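D-mandelate dehydrogenase (Rhodotorula graminis, PDB 2W2L) binds NAD and probably interconverts D-mandelate with its 2-oxo acid, phenylglyoxylate, as a dehydrogenase of D-2-hydroxy acids. Local coordinates at residues T234-D239 with V260-A265; V224-P229 with I252-R257; G39-L44 with N70-S75; R5-G10 with E28-N33. One frame throughout, in Å; residues are numbered along the deposited sequence.

Interaction 1 (T234-D239 with V260-A265). With NAD (nicotinamide-adenine-dinucleotide), chain K.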
# COMPACT_ATOMS: atom_id res chain seq x y z
N THR D 234 19.19 10.33 18.10
CA THR D 234 18.52 10.16 16.82
C THR D 234 17.72 11.37 16.36
O THR D 234 17.14 11.37 15.29
CB THR D 234 17.67 8.88 16.76
OG1 THR D 234 16.57 8.97 17.70
CG2 THR D 234 18.57 7.55 17.02
N HIS D 235 17.73 12.41 17.17
CA HIS D 235 17.08 13.68 16.83
C HIS D 235 17.72 14.34 15.59
O HIS D 235 18.92 14.56 15.57
CB HIS D 235 17.20 14.61 18.06
CG HIS D 235 16.43 15.89 17.95
ND1 HIS D 235 17.02 17.08 17.61
CD2 HIS D 235 15.12 16.16 18.16
CE1 HIS D 235 16.10 18.04 17.62
NE2 HIS D 235 14.94 17.50 17.94
N HIS D 236 16.95 14.62 14.55
CA HIS D 236 17.53 15.19 13.30
C HIS D 236 18.66 14.25 12.77
O HIS D 236 19.64 14.67 12.15
CB HIS D 236 17.99 16.66 13.50
CG HIS D 236 16.86 17.64 13.72
ND1 HIS D 236 17.04 19.01 13.73
CD2 HIS D 236 15.52 17.44 13.89
CE1 HIS D 236 15.88 19.62 13.91
NE2 HIS D 236 14.94 18.69 14.01
N LEU D 237 18.51 12.96 12.99
CA LEU D 237 19.42 12.02 12.40
C LEU D 237 19.38 12.21 10.86
O LEU D 237 20.40 12.04 10.14
CB LEU D 237 18.98 10.64 12.80
CG LEU D 237 19.91 9.53 12.39
CD1 LEU D 237 21.15 9.51 13.30
CD2 LEU D 237 19.11 8.26 12.47
N ILE D 238 18.19 12.57 10.38
CA ILE D 238 17.96 12.82 8.97
C ILE D 238 17.85 14.32 8.76
O ILE D 238 16.91 14.94 9.17
CB ILE D 238 16.71 12.06 8.49
CG1 ILE D 238 16.82 10.54 8.80
CG2 ILE D 238 16.48 12.29 7.00
CD1 ILE D 238 17.87 9.80 8.01
N ASP D 239 18.86 14.92 8.17
CA ASP D 239 18.95 16.39 8.08
C ASP D 239 19.49 16.76 6.70
O ASP D 239 19.45 15.92 5.78
CB ASP D 239 19.90 16.90 9.16
CG ASP D 239 21.24 16.05 9.25
OD1 ASP D 239 21.58 15.27 8.31
OD2 ASP D 239 21.96 16.18 10.26
N VAL D 260 12.93 12.60 14.37
CA VAL D 260 14.05 11.85 13.76
C VAL D 260 14.41 12.42 12.37
O VAL D 260 15.54 12.21 11.89
CB VAL D 260 13.80 10.27 13.66
CG1 VAL D 260 14.82 9.59 12.77
CG2 VAL D 260 13.75 9.61 15.05
N ILE D 261 13.47 13.14 11.73
CA ILE D 261 13.75 13.80 10.44
C ILE D 261 13.54 15.29 10.59
O ILE D 261 12.47 15.72 11.00
CB ILE D 261 12.85 13.28 9.27
CG1 ILE D 261 13.18 11.81 8.94
CG2 ILE D 261 13.05 14.15 8.03
CD1 ILE D 261 12.41 11.15 7.81
N SER D 262 14.52 16.09 10.21
CA SER D 262 14.27 17.53 10.27
C SER D 262 13.19 17.96 9.30
O SER D 262 13.36 17.93 8.08
CB SER D 262 15.54 18.32 10.03
OG SER D 262 15.19 19.68 9.87
N GLN D 263 12.06 18.40 9.85
CA GLN D 263 10.97 18.89 9.02
C GLN D 263 11.42 20.00 8.06
O GLN D 263 11.14 19.93 6.88
CB GLN D 263 9.81 19.33 9.90
CG GLN D 263 8.71 20.15 9.21
CD GLN D 263 7.48 20.27 10.05
OE1 GLN D 263 6.77 19.30 10.30
NE2 GLN D 263 7.20 21.46 10.50
N ASP D 264 12.16 20.99 8.54
CA ASP D 264 12.68 22.05 7.69
C ASP D 264 13.61 21.54 6.56
O ASP D 264 13.52 22.01 5.41
CB ASP D 264 13.37 23.10 8.54
CG ASP D 264 12.38 24.02 9.26
OD1 ASP D 264 11.14 23.81 9.16
OD2 ASP D 264 12.82 24.99 9.91
N ALA D 265 14.49 20.58 6.88
CA ALA D 265 15.37 20.03 5.88
C ALA D 265 14.52 19.32 4.82
O ALA D 265 14.62 19.62 3.63
CB ALA D 265 16.37 19.05 6.51
PA NAD K . 13.66 -2.65 17.60
O1A NAD K . 13.31 -2.41 19.02
O2A NAD K . 14.33 -4.01 17.52
O5B NAD K . 14.45 -1.38 17.01
C5B NAD K . 15.77 -1.00 17.35
C4B NAD K . 16.69 -1.31 16.16
O4B NAD K . 17.29 -0.14 15.61
C3B NAD K . 17.82 -2.26 16.55
O3B NAD K . 18.03 -3.23 15.55
C2B NAD K . 19.04 -1.38 16.63
O2B NAD K . 20.16 -2.11 16.19
C1B NAD K . 18.70 -0.17 15.77
N9A NAD K . 19.09 1.07 16.47
C8A NAD K . 19.08 1.23 17.85
N7A NAD K . 19.49 2.48 18.15
C5A NAD K . 19.75 3.14 16.99
C6A NAD K . 20.20 4.43 16.76
N6A NAD K . 20.69 5.13 17.78
N1A NAD K . 20.40 4.84 15.45
C2A NAD K . 20.16 3.97 14.39
N3A NAD K . 19.72 2.68 14.64
C4A NAD K . 19.51 2.27 15.92
O3 NAD K . 12.38 -2.51 16.62
PN NAD K . 11.28 -1.29 16.65
O1N NAD K . 10.13 -1.96 16.02
O2N NAD K . 11.10 -0.74 18.03
O5D NAD K . 11.75 -0.07 15.69
C5D NAD K . 12.05 1.20 16.24
C4D NAD K . 11.12 2.33 15.79
O4D NAD K . 9.79 1.94 15.45
C3D NAD K . 10.98 3.31 16.95
O3D NAD K . 11.27 4.65 16.61
C2D NAD K . 9.52 3.28 17.29
O2D NAD K . 9.09 4.47 17.92
C1D NAD K . 8.90 2.96 15.92
N1N NAD K . 7.44 2.66 16.04
C2N NAD K . 6.53 3.32 15.24
C3N NAD K . 5.15 3.05 15.34
C7N NAD K . 4.12 3.81 14.53
O7N NAD K . 2.83 3.97 15.10
N7N NAD K . 4.44 4.32 13.32
C4N NAD K . 4.69 2.15 16.30
C5N NAD K . 5.61 1.50 17.13
C6N NAD K . 6.98 1.77 16.99
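I238 pairs with I261 in a single beta bridge of the Rossmann-type NAD-binding domain. The bridge joins the loop before helix 240-245 to the lead-in of helix 263-271. Two backbone bonds hold it. I238 N donates to V260 O at 3.1 Å, and S262 N donates to I238 O at 2.8 Å. The side chains of I238 and I261 lie alongside and point the same way, with I238 CB 3.6 Å from I261 CG1. V260 has the most surface buried here. It packs against the type II turn T234-L237, and V260 CA lies 3.5 Å from T234 O, in a CA-H...O contact. T234 also borders the cofactor through CG2, near the adenine amino group. The H236 ring lies over S262, because CG stands beside the backbone N (chi1 -68°). S262 CB sits over the ring centre, 3.9 Å from it, in a CH-pi contact. H235 CE1 covers the opposite face. H236 NE2 is hydrogen-bonded to E284. With an alanine in place of H236, S262 would probably lose its aromatic cover and E284 its imidazole partner. S262 is the N-cap of helix 263-271: its OG accepts from A265 N at 3.2 Å.

Interaction 2 (V224-P229 with I252-R257). With NAD (nicotinamide-adenine-dinucleotide), chain K; SO4 (sulfate ion), chain L.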
# COMPACT_ATOMS: atom_id res chain seq x y z
N VAL D 224 14.19 5.70 1.01
CA VAL D 224 14.72 5.48 2.37
C VAL D 224 13.56 5.21 3.35
O VAL D 224 12.55 5.97 3.39
CB VAL D 224 15.53 6.72 2.85
CG1 VAL D 224 15.84 6.64 4.35
CG2 VAL D 224 16.86 6.87 2.06
N SER D 225 13.70 4.14 4.13
CA SER D 225 12.78 3.84 5.26
C SER D 225 13.45 4.07 6.64
O SER D 225 14.35 3.31 7.06
CB SER D 225 12.25 2.41 5.15
OG SER D 225 11.45 2.05 6.28
N VAL D 226 12.99 5.10 7.33
CA VAL D 226 13.51 5.38 8.66
C VAL D 226 12.77 4.57 9.69
O VAL D 226 11.56 4.74 9.85
CB VAL D 226 13.34 6.89 8.98
CG1 VAL D 226 13.93 7.21 10.33
CG2 VAL D 226 14.05 7.70 7.95
N SER D 227 13.45 3.70 10.41
CA SER D 227 12.81 2.94 11.49
C SER D 227 13.79 2.80 12.62
O SER D 227 14.38 1.77 12.77
CB SER D 227 12.36 1.55 11.01
OG SER D 227 11.69 0.80 12.05
N VAL D 228 13.98 3.86 13.42
CA VAL D 228 14.95 3.83 14.53
C VAL D 228 14.29 4.21 15.86
O VAL D 228 13.30 4.96 15.86
CB VAL D 228 16.15 4.82 14.33
CG1 VAL D 228 17.11 4.31 13.30
CG2 VAL D 228 15.66 6.28 14.07
N PRO D 229 14.84 3.71 17.01
CA PRO D 229 14.33 4.22 18.27
C PRO D 229 14.61 5.72 18.32
O PRO D 229 15.57 6.21 17.69
CB PRO D 229 15.19 3.49 19.33
CG PRO D 229 16.39 3.06 18.63
CD PRO D 229 15.93 2.74 17.22
N ILE D 252 11.42 9.19 0.49
CA ILE D 252 11.65 8.83 1.90
C ILE D 252 10.32 8.61 2.63
O ILE D 252 9.31 9.31 2.37
CB ILE D 252 12.56 9.87 2.65
CG1 ILE D 252 13.13 9.26 3.96
CG2 ILE D 252 11.82 11.17 2.90
CD1 ILE D 252 14.00 10.21 4.76
N VAL D 253 10.33 7.61 3.52
CA VAL D 253 9.19 7.37 4.41
C VAL D 253 9.66 7.30 5.86
O VAL D 253 10.77 6.83 6.15
CB VAL D 253 8.38 6.08 4.03
CG1 VAL D 253 7.79 6.19 2.57
CG2 VAL D 253 9.21 4.74 4.30
N ASN D 254 8.80 7.79 6.75
CA ASN D 254 9.03 7.74 8.19
C ASN D 254 7.89 7.14 9.00
O ASN D 254 6.77 7.63 8.97
CB ASN D 254 9.33 9.13 8.76
CG ASN D 254 9.95 9.05 10.17
OD1 ASN D 254 10.23 7.94 10.68
ND2 ASN D 254 10.18 10.20 10.80
N THR D 255 8.18 6.08 9.74
CA THR D 255 7.19 5.51 10.66
C THR D 255 7.76 5.41 12.05
O THR D 255 7.13 4.86 12.94
CB THR D 255 6.70 4.10 10.21
OG1 THR D 255 7.80 3.21 10.16
CG2 THR D 255 6.01 4.14 8.83
N ALA D 256 8.95 5.98 12.24
CA ALA D 256 9.67 5.89 13.52
C ALA D 256 9.14 6.97 14.52
O ALA D 256 8.13 6.73 15.22
CB ALA D 256 11.23 5.96 13.29
N ARG D 257 9.80 8.12 14.59
CA ARG D 257 9.29 9.26 15.37
C ARG D 257 9.56 10.51 14.59
O ARG D 257 10.60 10.63 13.96
CB ARG D 257 9.93 9.37 16.78
CG ARG D 257 8.93 9.40 17.93
CD ARG D 257 8.21 8.04 18.02
NE ARG D 257 7.89 7.66 19.39
CZ ARG D 257 6.98 6.74 19.71
NH1 ARG D 257 6.29 6.12 18.75
NH2 ARG D 257 6.74 6.46 20.99
PA NAD K . 13.66 -2.65 17.60
O1A NAD K . 13.31 -2.41 19.02
O2A NAD K . 14.33 -4.01 17.52
O5B NAD K . 14.45 -1.38 17.01
C5B NAD K . 15.77 -1.00 17.35
C4B NAD K . 16.69 -1.31 16.16
O4B NAD K . 17.29 -0.14 15.61
C3B NAD K . 17.82 -2.26 16.55
O3B NAD K . 18.03 -3.23 15.55
C2B NAD K . 19.04 -1.38 16.63
O2B NAD K . 20.16 -2.11 16.19
C1B NAD K . 18.70 -0.17 15.77
N9A NAD K . 19.09 1.07 16.47
C8A NAD K . 19.08 1.23 17.85
N7A NAD K . 19.49 2.48 18.15
C5A NAD K . 19.75 3.14 16.99
C6A NAD K . 20.20 4.43 16.76
N6A NAD K . 20.69 5.13 17.78
N1A NAD K . 20.40 4.84 15.45
C2A NAD K . 20.16 3.97 14.39
N3A NAD K . 19.72 2.68 14.64
C4A NAD K . 19.51 2.27 15.92
O3 NAD K . 12.38 -2.51 16.62
PN NAD K . 11.28 -1.29 16.65
O1N NAD K . 10.13 -1.96 16.02
O2N NAD K . 11.10 -0.74 18.03
O5D NAD K . 11.75 -0.07 15.69
C5D NAD K . 12.05 1.20 16.24
C4D NAD K . 11.12 2.33 15.79
O4D NAD K . 9.79 1.94 15.45
C3D NAD K . 10.98 3.31 16.95
O3D NAD K . 11.27 4.65 16.61
C2D NAD K . 9.52 3.28 17.29
O2D NAD K . 9.09 4.47 17.92
C1D NAD K . 8.90 2.96 15.92
N1N NAD K . 7.44 2.66 16.04
C2N NAD K . 6.53 3.32 15.24
C3N NAD K . 5.15 3.05 15.34
C7N NAD K . 4.12 3.81 14.53
O7N NAD K . 2.83 3.97 15.10
N7N NAD K . 4.44 4.32 13.32
C4N NAD K . 4.69 2.15 16.30
C5N NAD K . 5.61 1.50 17.13
C6N NAD K . 6.98 1.77 16.99
S SO4 L . 4.43 3.55 19.94
O1 SO4 L . 5.74 3.43 19.30
O2 SO4 L . 4.55 4.26 21.22
O3 SO4 L . 3.50 4.21 19.04
O4 SO4 L . 3.97 2.21 20.27
O HOH W 1 9.68 3.58 7.75
O HOH W 2 9.15 1.98 12.42
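V224 to V226 runs parallel to I252 to N254, with an angle of 14° between the strand directions. V224 pairs with I252, S225 with V253 and V226 with N254. V253 N donates to V224 O at 2.8 Å, and V226 N donates to V253 O at 3.1 Å. On one face of the sheet I252 holds CG1 anti to its backbone N (chi1 -162°), which lays it alongside V224, CG1 3.7 Å from V224 CB. V226 CG2 meets I252 CD1 obliquely. The strands are neighbours in the Rossmann-type sheet, linked by helix 240-245 in a beta-alpha-beta unit. The chain beyond their C-terminal ends lines the NAD pocket. N254 makes an Asx turn there: its OD1 accepts from A256 N at 2.8 Å, with the donor above the carbonyl plane. N254 ND2 donates to R257 O. T255 O accepts from the nicotinamide amide N7N at 2.8 Å. One water bridges S227 OG, T255 OG1 and NAD O4D. At the other end of the cofactor V228 CG1 lies 3.3 Å from adenine C2A. R257 presents a guanidinium face to NAD O2D and has a salt bridge to D92. Its NH1 and NH2 donate to a sulfate ion, probably from the crystallisation liquor.

Interaction 3 (G39-L44 with N70-S75). Unlike the reference sequence in segment 70-75: I73 (reference Leu).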
# COMPACT_ATOMS: atom_id res chain seq x y z
N GLY D 39 -3.19 17.41 39.43
CA GLY D 39 -4.17 16.73 40.28
C GLY D 39 -3.74 15.32 40.67
O GLY D 39 -4.00 14.88 41.79
N PHE D 40 -3.08 14.62 39.76
CA PHE D 40 -2.62 13.26 40.04
C PHE D 40 -1.42 13.27 40.98
O PHE D 40 -1.28 12.38 41.82
CB PHE D 40 -2.34 12.50 38.73
CG PHE D 40 -1.78 11.11 38.92
CD1 PHE D 40 -0.49 10.80 38.51
CD2 PHE D 40 -2.58 10.08 39.46
CE1 PHE D 40 0.00 9.53 38.68
CE2 PHE D 40 -2.10 8.80 39.62
CZ PHE D 40 -0.82 8.52 39.24
N LYS D 41 -0.57 14.27 40.89
CA LYS D 41 0.51 14.31 41.85
C LYS D 41 0.00 14.73 43.25
O LYS D 41 0.50 14.29 44.29
CB LYS D 41 1.74 15.06 41.31
CG LYS D 41 1.92 16.49 41.70
CD LYS D 41 3.31 16.62 42.30
CE LYS D 41 3.95 18.00 42.10
NZ LYS D 41 4.58 18.04 40.78
N GLN D 42 -1.05 15.52 43.28
CA GLN D 42 -1.67 15.81 44.53
C GLN D 42 -2.21 14.53 45.19
O GLN D 42 -1.86 14.22 46.33
CB GLN D 42 -2.78 16.82 44.32
CG GLN D 42 -3.11 17.54 45.59
CD GLN D 42 -1.84 17.97 46.28
OE1 GLN D 42 -0.80 18.27 45.63
NE2 GLN D 42 -1.90 17.98 47.61
N ALA D 43 -3.08 13.81 44.45
CA ALA D 43 -3.56 12.46 44.76
C ALA D 43 -2.50 11.52 45.32
O ALA D 43 -2.72 10.89 46.34
CB ALA D 43 -4.19 11.85 43.51
N LEU D 44 -1.36 11.39 44.63
CA LEU D 44 -0.25 10.58 45.13
C LEU D 44 0.31 11.09 46.48
O LEU D 44 0.54 10.29 47.38
CB LEU D 44 0.85 10.45 44.08
CG LEU D 44 0.68 9.51 42.86
CD1 LEU D 44 1.81 9.71 41.89
CD2 LEU D 44 0.54 7.99 43.17
N ASN D 70 7.76 12.36 35.05
CA ASN D 70 9.10 12.91 35.30
C ASN D 70 9.52 12.59 36.75
O ASN D 70 8.70 12.10 37.54
CB ASN D 70 9.11 14.43 35.06
CG ASN D 70 8.05 15.16 35.89
OD1 ASN D 70 7.68 16.29 35.60
ND2 ASN D 70 7.55 14.49 36.91
N ALA D 71 10.78 12.84 37.10
CA ALA D 71 11.26 12.60 38.48
C ALA D 71 10.34 13.11 39.58
O ALA D 71 10.11 12.41 40.58
CB ALA D 71 12.67 13.17 38.70
N ASP D 72 9.81 14.32 39.38
CA ASP D 72 9.05 14.99 40.39
C ASP D 72 7.78 14.23 40.80
O ASP D 72 7.56 14.02 42.02
CB ASP D 72 8.78 16.41 39.95
CG ASP D 72 7.73 17.10 40.81
OD1 ASP D 72 7.78 17.05 42.08
OD2 ASP D 72 6.83 17.69 40.19
N ILE D 73 6.96 13.81 39.82
CA ILE D 73 5.81 12.92 40.07
C ILE D 73 6.23 11.55 40.56
O ILE D 73 5.59 10.97 41.42
CB ILE D 73 4.83 12.88 38.88
CG1 ILE D 73 4.20 11.51 38.65
CG2 ILE D 73 5.51 13.33 37.63
CD1 ILE D 73 3.34 11.45 37.39
N ILE D 74 7.33 11.02 40.06
CA ILE D 74 7.75 9.71 40.51
C ILE D 74 8.17 9.74 41.97
O ILE D 74 8.22 8.71 42.66
CB ILE D 74 8.86 9.16 39.60
CG1 ILE D 74 8.23 8.65 38.29
CG2 ILE D 74 9.69 8.09 40.29
CD1 ILE D 74 9.15 8.83 37.08
N SER D 75 8.47 10.94 42.47
CA SER D 75 8.98 11.06 43.83
C SER D 75 7.84 10.83 44.84
O SER D 75 8.05 10.85 46.04
CB SER D 75 9.66 12.41 44.04
OG SER D 75 8.69 13.46 44.09
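D72 holds CG anti to its backbone N (chi1 167°), which carries the carboxylate out toward the other helix. The K41 chain is bent at chi2 (126°) and chi4 (-84°), bringing NZ round to D72 OD2. The two side chains cross at about a right angle. They form a salt bridge, but the modelled separation of K41 NZ and D72 OD2, 2.4 Å, is too short to trust in detail. Beside the ion pair the contact is apolar. I73 is central here, with the largest buried surface. It stands where the reference sequence has leucine. I73 CD1 meets the edge of the F40 ring, 4.0 Å from F40 CD1. One face of that ring is covered by L44 CG of the same helix. L44 CD1 in turn lies 4.0 Å from I73 O and 4.4 Å from I73 CG1. F40 also packs on L34 and Y49, and L44 on L77. Helix 37-45 is thus packed against the short helix 71-74, which N70 begins as N-cap. The contact lies far from the NAD pocket and joins two helices that follow different strands of the same parallel sheet. Its chemistry is mixed: an ion pair between the partly exposed side chains of K41 and D72 borders a buried apolar patch of F40, L44 and I73.

Interaction 4 (R5-G10 with E28-N33)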
# COMPACT_ATOMS: atom_id res chain seq x y z
N ARG D 5 -2.55 -4.86 44.69
CA ARG D 5 -3.39 -3.73 44.30
C ARG D 5 -2.79 -3.05 43.07
O ARG D 5 -1.64 -2.58 43.09
CB ARG D 5 -3.56 -2.77 45.48
CG ARG D 5 -4.05 -3.49 46.78
CD ARG D 5 -4.36 -2.51 47.90
NE ARG D 5 -5.60 -1.75 47.63
CZ ARG D 5 -5.70 -0.41 47.51
NH1 ARG D 5 -4.64 0.38 47.64
NH2 ARG D 5 -6.87 0.12 47.31
N VAL D 6 -3.54 -3.05 41.97
CA VAL D 6 -3.09 -2.42 40.73
C VAL D 6 -3.77 -1.09 40.42
O VAL D 6 -4.99 -1.02 40.41
CB VAL D 6 -3.32 -3.36 39.56
CG1 VAL D 6 -2.88 -2.72 38.30
CG2 VAL D 6 -2.63 -4.70 39.84
N LEU D 7 -2.98 -0.05 40.16
CA LEU D 7 -3.51 1.24 39.74
C LEU D 7 -3.67 1.24 38.21
O LEU D 7 -2.70 0.97 37.45
CB LEU D 7 -2.60 2.40 40.22
CG LEU D 7 -3.08 3.82 39.85
CD1 LEU D 7 -4.42 4.22 40.57
CD2 LEU D 7 -2.06 4.98 39.97
N LEU D 8 -4.89 1.53 37.74
CA LEU D 8 -5.06 1.63 36.28
C LEU D 8 -5.20 3.06 35.75
O LEU D 8 -6.05 3.83 36.19
CB LEU D 8 -6.12 0.67 35.75
CG LEU D 8 -7.49 1.17 35.43
CD1 LEU D 8 -8.32 0.18 34.60
CD2 LEU D 8 -8.08 1.37 36.79
N LEU D 9 -4.32 3.40 34.82
CA LEU D 9 -4.28 4.74 34.26
C LEU D 9 -5.16 4.77 33.04
O LEU D 9 -4.81 4.16 32.02
CB LEU D 9 -2.86 5.14 33.85
CG LEU D 9 -1.67 4.96 34.80
CD1 LEU D 9 -0.53 5.52 34.09
CD2 LEU D 9 -1.86 5.67 36.10
N GLY D 10 -6.30 5.46 33.14
CA GLY D 10 -7.30 5.49 32.08
C GLY D 10 -8.17 4.25 32.00
O GLY D 10 -8.59 3.68 33.01
N GLU D 28 -6.81 -6.29 42.85
CA GLU D 28 -7.76 -5.23 43.16
C GLU D 28 -7.37 -4.10 42.24
O GLU D 28 -6.32 -3.54 42.42
CB GLU D 28 -7.64 -4.79 44.62
CG GLU D 28 -8.52 -3.59 44.97
CD GLU D 28 -8.29 -2.97 46.36
OE1 GLU D 28 -7.40 -3.44 47.11
OE2 GLU D 28 -8.99 -1.96 46.71
N VAL D 29 -8.19 -3.76 41.24
CA VAL D 29 -7.78 -2.80 40.25
C VAL D 29 -8.36 -1.48 40.69
O VAL D 29 -9.57 -1.40 40.84
CB VAL D 29 -8.36 -3.14 38.83
CG1 VAL D 29 -8.37 -1.87 37.83
CG2 VAL D 29 -7.62 -4.33 38.21
N ILE D 30 -7.52 -0.46 40.85
CA ILE D 30 -8.01 0.81 41.34
C ILE D 30 -8.06 1.80 40.21
O ILE D 30 -7.02 2.17 39.67
CB ILE D 30 -7.10 1.39 42.44
CG1 ILE D 30 -6.85 0.37 43.55
CG2 ILE D 30 -7.65 2.70 42.98
CD1 ILE D 30 -5.36 0.36 44.03
N PRO D 31 -9.25 2.32 39.87
CA PRO D 31 -9.19 3.29 38.75
C PRO D 31 -8.47 4.61 39.13
O PRO D 31 -8.69 5.15 40.20
CB PRO D 31 -10.66 3.48 38.33
CG PRO D 31 -11.51 2.66 39.29
CD PRO D 31 -10.62 2.18 40.43
N ALA D 32 -7.60 5.11 38.27
CA ALA D 32 -6.87 6.34 38.64
C ALA D 32 -7.71 7.61 38.72
O ALA D 32 -7.36 8.49 39.50
CB ALA D 32 -5.57 6.54 37.80
N ASN D 33 -8.80 7.67 37.95
CA ASN D 33 -9.69 8.85 37.78
C ASN D 33 -8.92 10.10 37.44
O ASN D 33 -9.04 11.12 38.12
CB ASN D 33 -10.61 9.11 39.01
CG ASN D 33 -11.39 7.86 39.47
OD1 ASN D 33 -11.76 6.99 38.67
ND2 ASN D 33 -11.64 7.77 40.78
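V6 O is met by two groups of strand 28-31: I30 N donates to it at 2.6 Å, and the CA-H of V29 approaches it, with V29 CA at 3.3 Å. The strands 5-8 and 28-31 run parallel, 29° apart, and R5 pairs with E28. V6 N donates to E28 O, L8 N to I30 O and A32 N to L8 O. Helix 17-26 connects the strands in a beta-alpha-beta unit, and 28-31 is an edge strand, within this chain, of a five-stranded parallel sheet. R5 bends at chi3 (72°) and grips E28 side-on. R5 NE donates to E28 OE1 at 2.5 Å and R5 NH2 to E28 OE2 at 3.0 Å. Both oxygens lie near the guanidinium plane, yet the donors come from above the carboxylate. I30 CD1 covers one guanidinium face, 3.6 Å from R5 CZ. R5 NH1 is hydrogen-bonded to Y49 O and D51 O. A leucine at R5 would probably leave the E28 carboxylate without this counter-charge and those two carbonyls without this donor. Farther on, L7 CD1 packs 3.8 Å from A32 CB, and L8 CD1 packs 3.8 Å from V29 CG1. The chemistry implies charge pairing where the strands begin and apolar packing toward their ends.

Interactions 1 and 2 belong to the NAD-binding domain, with centres 11 Å apart. They touch directly: V260 CG1 packs 3.5 Å from V226 CG1, and I261 CD1 lies 3.6 Å from I252 CD1. T234 OG1 probably bonds to P229 O. Both contacts also touch NAD, interaction 1 at the adenine and interaction 2 along the cofactor to the nicotinamide. Interactions 3 and 4 lie in the other sheet-containing part of the chain, with centres 15 Å apart. They meet where F40 CZ packs 3.8 Å from L7 CD2. This second pair lies far from the cofactor-binding contacts. Nearest atoms of interactions 2 and 4 are about 15 Å apart, and the centres of interactions 1 and 4 about 38 Å.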